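Local coordinates for collagen adhesin (Staphylococcus aureus, PDB 2F68), which probably attaches Staphylococcus aureus cells to host collagen, with its two extracellular domains thought to close round the collagen triple helix, at residues Y153-M159 and F291-N297; I184-I190 and N238-I244. All coordinates share one frame; numbering follows the deposited sequence.

Interaction 1 (Y153-M159 and F291-N297); sequences YYKTGDM and FNHTVHN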
# COMPACT_ATOMS: atom_id res chain seq x y z
N TYR A 153 12.83 9.73 -16.82
CA TYR A 153 12.98 8.81 -15.70
C TYR A 153 12.41 9.38 -14.40
O TYR A 153 12.74 10.50 -14.01
CB TYR A 153 14.45 8.40 -15.51
CG TYR A 153 14.72 7.62 -14.25
CD1 TYR A 153 14.33 6.28 -14.13
CD2 TYR A 153 15.38 8.21 -13.17
CE1 TYR A 153 14.58 5.56 -12.97
CE2 TYR A 153 15.63 7.49 -12.00
CZ TYR A 153 15.23 6.17 -11.91
OH TYR A 153 15.48 5.45 -10.76
N TYR A 154 11.55 8.60 -13.76
CA TYR A 154 11.03 8.92 -12.43
C TYR A 154 10.86 7.64 -11.62
O TYR A 154 10.67 6.56 -12.18
CB TYR A 154 9.71 9.70 -12.52
CG TYR A 154 8.50 8.87 -12.89
CD1 TYR A 154 8.19 8.61 -14.22
CD2 TYR A 154 7.65 8.36 -11.90
CE1 TYR A 154 7.07 7.85 -14.56
CE2 TYR A 154 6.53 7.60 -12.23
CZ TYR A 154 6.25 7.35 -13.56
OH TYR A 154 5.15 6.60 -13.90
N LYS A 155 10.94 7.77 -10.30
CA LYS A 155 10.84 6.62 -9.40
C LYS A 155 9.65 6.77 -8.45
O LYS A 155 9.46 7.83 -7.84
CB LYS A 155 12.14 6.44 -8.63
CG LYS A 155 12.30 5.07 -7.98
CD LYS A 155 13.66 4.92 -7.31
CE LYS A 155 13.84 5.87 -6.13
NZ LYS A 155 12.73 5.80 -5.15
N THR A 156 8.86 5.70 -8.33
CA THR A 156 7.67 5.69 -7.49
C THR A 156 7.50 4.35 -6.76
O THR A 156 8.17 3.37 -7.09
CB THR A 156 6.39 6.04 -8.30
OG1 THR A 156 5.26 6.11 -7.42
CG2 THR A 156 6.12 4.99 -9.39
N GLY A 157 6.61 4.33 -5.78
CA GLY A 157 6.33 3.12 -5.01
C GLY A 157 5.07 3.21 -4.16
O GLY A 157 4.58 4.31 -3.88
N ASP A 158 4.55 2.06 -3.76
CA ASP A 158 3.34 1.98 -2.93
C ASP A 158 3.31 0.71 -2.08
O ASP A 158 4.14 -0.18 -2.24
CB ASP A 158 2.08 2.10 -3.79
CG ASP A 158 1.95 0.98 -4.81
OD1 ASP A 158 1.54 -0.14 -4.44
OD2 ASP A 158 2.26 1.23 -6.00
N MET A 159 2.34 0.65 -1.16
CA MET A 159 2.12 -0.53 -0.34
C MET A 159 0.77 -1.15 -0.66
O MET A 159 -0.25 -0.46 -0.68
CB MET A 159 2.21 -0.17 1.15
CG MET A 159 2.43 -1.36 2.08
SD MET A 159 2.52 -0.90 3.82
CE MET A 159 4.08 -0.02 3.89
N PHE A 291 16.30 11.34 -8.15
CA PHE A 291 14.90 10.97 -8.35
C PHE A 291 14.46 10.04 -7.22
O PHE A 291 14.48 8.82 -7.36
CB PHE A 291 14.70 10.31 -9.72
CG PHE A 291 14.98 11.23 -10.88
CD1 PHE A 291 16.22 11.22 -11.51
CD2 PHE A 291 14.00 12.09 -11.35
CE1 PHE A 291 16.49 12.06 -12.58
CE2 PHE A 291 14.25 12.94 -12.43
CZ PHE A 291 15.50 12.92 -13.04
N ASN A 292 14.07 10.64 -6.10
CA ASN A 292 13.76 9.90 -4.87
C ASN A 292 12.26 9.75 -4.63
O ASN A 292 11.46 10.56 -5.11
CB ASN A 292 14.42 10.57 -3.66
CG ASN A 292 15.86 11.02 -3.93
OD1 ASN A 292 16.24 12.14 -3.59
ND2 ASN A 292 16.65 10.16 -4.56
N HIS A 293 11.89 8.72 -3.87
CA HIS A 293 10.50 8.49 -3.49
C HIS A 293 10.38 7.94 -2.07
O HIS A 293 11.21 7.14 -1.63
CB HIS A 293 9.81 7.55 -4.48
CG HIS A 293 8.32 7.59 -4.41
ND1 HIS A 293 7.58 6.70 -3.67
CD2 HIS A 293 7.42 8.43 -4.99
CE1 HIS A 293 6.29 6.98 -3.80
NE2 HIS A 293 6.17 8.03 -4.59
N THR A 294 9.33 8.37 -1.37
CA THR A 294 9.09 7.96 0.01
C THR A 294 7.69 7.38 0.17
O THR A 294 6.70 8.00 -0.23
CB THR A 294 9.28 9.14 1.00
OG1 THR A 294 10.51 9.83 0.70
CG2 THR A 294 9.32 8.65 2.44
N VAL A 295 7.61 6.18 0.74
CA VAL A 295 6.34 5.50 0.99
C VAL A 295 6.04 5.49 2.49
O VAL A 295 6.83 4.99 3.29
CB VAL A 295 6.32 4.06 0.42
CG1 VAL A 295 4.99 3.37 0.70
CG2 VAL A 295 6.59 4.08 -1.08
N HIS A 296 4.88 6.03 2.85
CA HIS A 296 4.45 6.10 4.25
C HIS A 296 3.86 4.77 4.72
O HIS A 296 3.12 4.12 3.99
CB HIS A 296 3.43 7.23 4.45
CG HIS A 296 3.97 8.59 4.14
ND1 HIS A 296 3.81 9.19 2.91
CD2 HIS A 296 4.68 9.46 4.89
CE1 HIS A 296 4.38 10.38 2.92
NE2 HIS A 296 4.92 10.57 4.11
N ASN A 297 4.20 4.39 5.95
CA ASN A 297 3.70 3.16 6.55
C ASN A 297 2.26 3.30 7.01
O ASN A 297 1.81 4.40 7.36
CB ASN A 297 4.59 2.74 7.73
CG ASN A 297 4.45 1.27 8.09
OD1 ASN A 297 3.80 0.50 7.39
ND2 ASN A 297 5.08 0.88 9.20
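His293 spreads its imidazole over the backbone at Thr156, whose CA stands 3.7 Å from the ring centroid and only 13° off the ring normal, a CH-pi contact. The amide N of Gly157 lies over the same face, nearer the rim. This placement depends on chi1 of -163°, which turns the ring away from the backbone N of His293 and reaches it across the gap. Val295 CG2 then meets the ring edge in plane and packs 3.5 Å from Gly157 O. At the other end, the edge of the Tyr153 ring is turned toward the face of Phe291 in an offset edge-to-face pair, with centroids 5.3 Å apart and planes at 81°. The tyrosine's carbonyl also bears on that phenylalanine, its O lying 3.2 Å above the ring plane. Lys155 bends between these two aromatic sites, bringing CE to 3.3 Å from Phe291 O, while its NZ is hydrogen-bonded to Asn272 O. At the far end of the contact, Met159 CE touches Asn297 OD1 at 3.5 Å, while the amide's ND2 is hydrogen-bonded to Gln267 O. Each strand takes its ladder from a different neighbour, 154-156 from 166-173 and 289-296 from 269-278, which leaves side chains, packed on each other and on backbone atoms, to join the two. Such closure by side chains between edge strands running the same way seals a beta sandwich, here the collagen-binding domain with its variant immunoglobulin fold.

Interaction 2 (I184-I190 and N238-I244); sequences ITIKDQI and NTIDVTI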
# COMPACT_ATOMS: atom_id res chain seq x y z
N ILE A 184 22.41 4.71 -20.61
CA ILE A 184 21.59 5.05 -19.44
C ILE A 184 22.14 4.37 -18.19
O ILE A 184 22.29 3.14 -18.16
CB ILE A 184 20.10 4.68 -19.64
CG1 ILE A 184 19.59 5.18 -21.00
CG2 ILE A 184 19.25 5.24 -18.50
CD1 ILE A 184 18.32 4.49 -21.49
N THR A 185 22.44 5.17 -17.17
CA THR A 185 22.99 4.66 -15.92
C THR A 185 22.12 5.08 -14.73
O THR A 185 21.91 6.28 -14.50
CB THR A 185 24.45 5.13 -15.70
OG1 THR A 185 25.21 4.92 -16.89
CG2 THR A 185 25.10 4.38 -14.54
N ILE A 186 21.61 4.09 -14.00
CA ILE A 186 20.78 4.33 -12.83
C ILE A 186 21.44 3.71 -11.59
O ILE A 186 21.71 2.51 -11.56
CB ILE A 186 19.34 3.75 -13.00
CG1 ILE A 186 18.72 4.14 -14.36
CG2 ILE A 186 18.44 4.16 -11.82
CD1 ILE A 186 18.49 5.64 -14.58
N LYS A 187 21.69 4.54 -10.58
CA LYS A 187 22.28 4.07 -9.33
C LYS A 187 21.29 4.20 -8.18
O LYS A 187 21.11 5.28 -7.61
CB LYS A 187 23.58 4.83 -9.02
CG LYS A 187 24.75 4.47 -9.93
CD LYS A 187 26.03 5.15 -9.47
CE LYS A 187 27.19 4.82 -10.40
NZ LYS A 187 28.45 5.49 -9.97
N ASP A 188 20.64 3.08 -7.85
CA ASP A 188 19.60 3.05 -6.82
C ASP A 188 20.16 2.63 -5.46
O ASP A 188 21.01 1.73 -5.37
CB ASP A 188 18.46 2.12 -7.24
CG ASP A 188 17.25 2.22 -6.34
OD1 ASP A 188 17.27 1.66 -5.22
OD2 ASP A 188 16.25 2.85 -6.76
N GLN A 189 19.68 3.28 -4.41
CA GLN A 189 20.05 2.96 -3.03
C GLN A 189 18.80 2.84 -2.16
O GLN A 189 18.03 3.80 -2.04
CB GLN A 189 20.99 4.02 -2.44
CG GLN A 189 22.29 4.26 -3.21
CD GLN A 189 22.15 5.29 -4.31
OE1 GLN A 189 21.39 6.25 -4.20
NE2 GLN A 189 22.89 5.09 -5.40
N ILE A 190 18.60 1.66 -1.58
CA ILE A 190 17.46 1.42 -0.70
C ILE A 190 17.86 1.69 0.75
O ILE A 190 18.81 1.10 1.26
CB ILE A 190 16.90 -0.02 -0.86
CG1 ILE A 190 16.74 -0.38 -2.34
CG2 ILE A 190 15.57 -0.17 -0.12
CD1 ILE A 190 16.75 -1.87 -2.63
N ASN A 238 21.93 -3.20 -0.09
CA ASN A 238 20.63 -2.79 -0.65
C ASN A 238 20.75 -1.74 -1.76
O ASN A 238 20.10 -0.69 -1.72
CB ASN A 238 19.67 -2.33 0.46
CG ASN A 238 19.15 -3.48 1.30
OD1 ASN A 238 18.58 -4.44 0.79
ND2 ASN A 238 19.35 -3.37 2.61
N THR A 239 21.60 -2.03 -2.74
CA THR A 239 21.83 -1.13 -3.87
C THR A 239 21.66 -1.84 -5.21
O THR A 239 22.14 -2.96 -5.40
CB THR A 239 23.24 -0.48 -3.82
OG1 THR A 239 24.23 -1.49 -3.62
CG2 THR A 239 23.32 0.55 -2.70
N ILE A 240 20.97 -1.18 -6.14
CA ILE A 240 20.75 -1.70 -7.48
C ILE A 240 21.33 -0.74 -8.52
O ILE A 240 20.89 0.41 -8.64
CB ILE A 240 19.25 -1.97 -7.78
CG1 ILE A 240 18.66 -2.93 -6.74
CG2 ILE A 240 19.06 -2.52 -9.20
CD1 ILE A 240 17.14 -2.89 -6.64
N ASP A 241 22.33 -1.21 -9.26
CA ASP A 241 22.97 -0.41 -10.31
C ASP A 241 22.59 -0.92 -11.69
O ASP A 241 22.91 -2.05 -12.06
CB ASP A 241 24.49 -0.39 -10.14
CG ASP A 241 24.93 0.29 -8.85
OD1 ASP A 241 24.38 1.37 -8.52
OD2 ASP A 241 25.84 -0.24 -8.18
N VAL A 242 21.89 -0.08 -12.46
CA VAL A 242 21.39 -0.45 -13.78
C VAL A 242 22.16 0.29 -14.88
O VAL A 242 22.24 1.52 -14.86
CB VAL A 242 19.87 -0.18 -13.92
CG1 VAL A 242 19.33 -0.76 -15.23
CG2 VAL A 242 19.10 -0.76 -12.74
N THR A 243 22.71 -0.47 -15.82
CA THR A 243 23.40 0.09 -16.97
C THR A 243 22.75 -0.44 -18.25
O THR A 243 22.67 -1.65 -18.46
CB THR A 243 24.91 -0.26 -16.96
OG1 THR A 243 25.47 0.07 -15.68
CG2 THR A 243 25.65 0.51 -18.05
N ILE A 244 22.29 0.47 -19.10
CA ILE A 244 21.66 0.12 -20.37
C ILE A 244 22.38 0.83 -21.52
O ILE A 244 22.47 2.06 -21.52
CB ILE A 244 20.14 0.47 -20.39
CG1 ILE A 244 19.42 -0.14 -19.19
CG2 ILE A 244 19.50 -0.01 -21.70
CD1 ILE A 244 18.09 0.52 -18.85
O HOH W 1 23.86 2.49 -5.89
O HOH W 2 19.54 -0.13 3.70
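Ile186 and Val242 sit at the middle of the tightly packed face, their CB atoms 4.1 Å apart in a hydrogen-bonded antiparallel pair. Its two backbone bonds are short and nearly straight, Ile186 N to Val242 O at 2.8 Å and 175°, Val242 N to Ile186 O at 169°. Ile184 with Ile244 and Asp188 with Ile240 continue this buried face, which packs on Leu171 and Ile173 of strand 166-173 and on Ile256 and Tyr258 of strand 252-262. Asp188 is the polar exception: chi1 of -170° swings its carboxylate away from the backbone N, and OD1 accepts a hydrogen bond from Asn272. The reverse face is looser and wetter. There Lys187 lays CG 3.4 Å from Asp241 OD1, but its chain runs on fully extended and leaves NZ 6.0 Å from that oxygen, so any attraction between the charges is probably weak. A water fills the bridging role, donating to Asp241 OD1 and to Asp188 O and accepting from Gln189 NE2, which also bonds Gln275. Beside it, Thr239 CG2 rests 3.9 Å from Gln189 CG. The ladder finishes with Ile190 N bonded to Asn238 O at 2.8 Å, where Asn238 and Thr239 face Asp234 in a G1 beta bulge. One largely apolar, buried face and one polar, more exposed face characterise an antiparallel strand pair within one sheet of a beta sandwich.

Overall arrangement
Interactions 1 and 2 have centres 15 Å apart and meet directly, through Lys155 CD against Asp188 OD2 and Tyr153 OH against Ile186 CG2. Both include strands of one antiparallel sheet, in which strand 269-278 lies between 184-190 and 289-296; strand 154-156 belongs to the facing sheet. Along the chain, interaction 2 is nested in sequence between the two segments of interaction 1, which brings early and late parts of the collagen-binding domain together beside it. The chain then continues from 291-297 to strand 300-307, which joins the sheet containing strand 104-116. Interaction 1 thus borders the interdomain connection, consistent with the hug proposed for collagen binding.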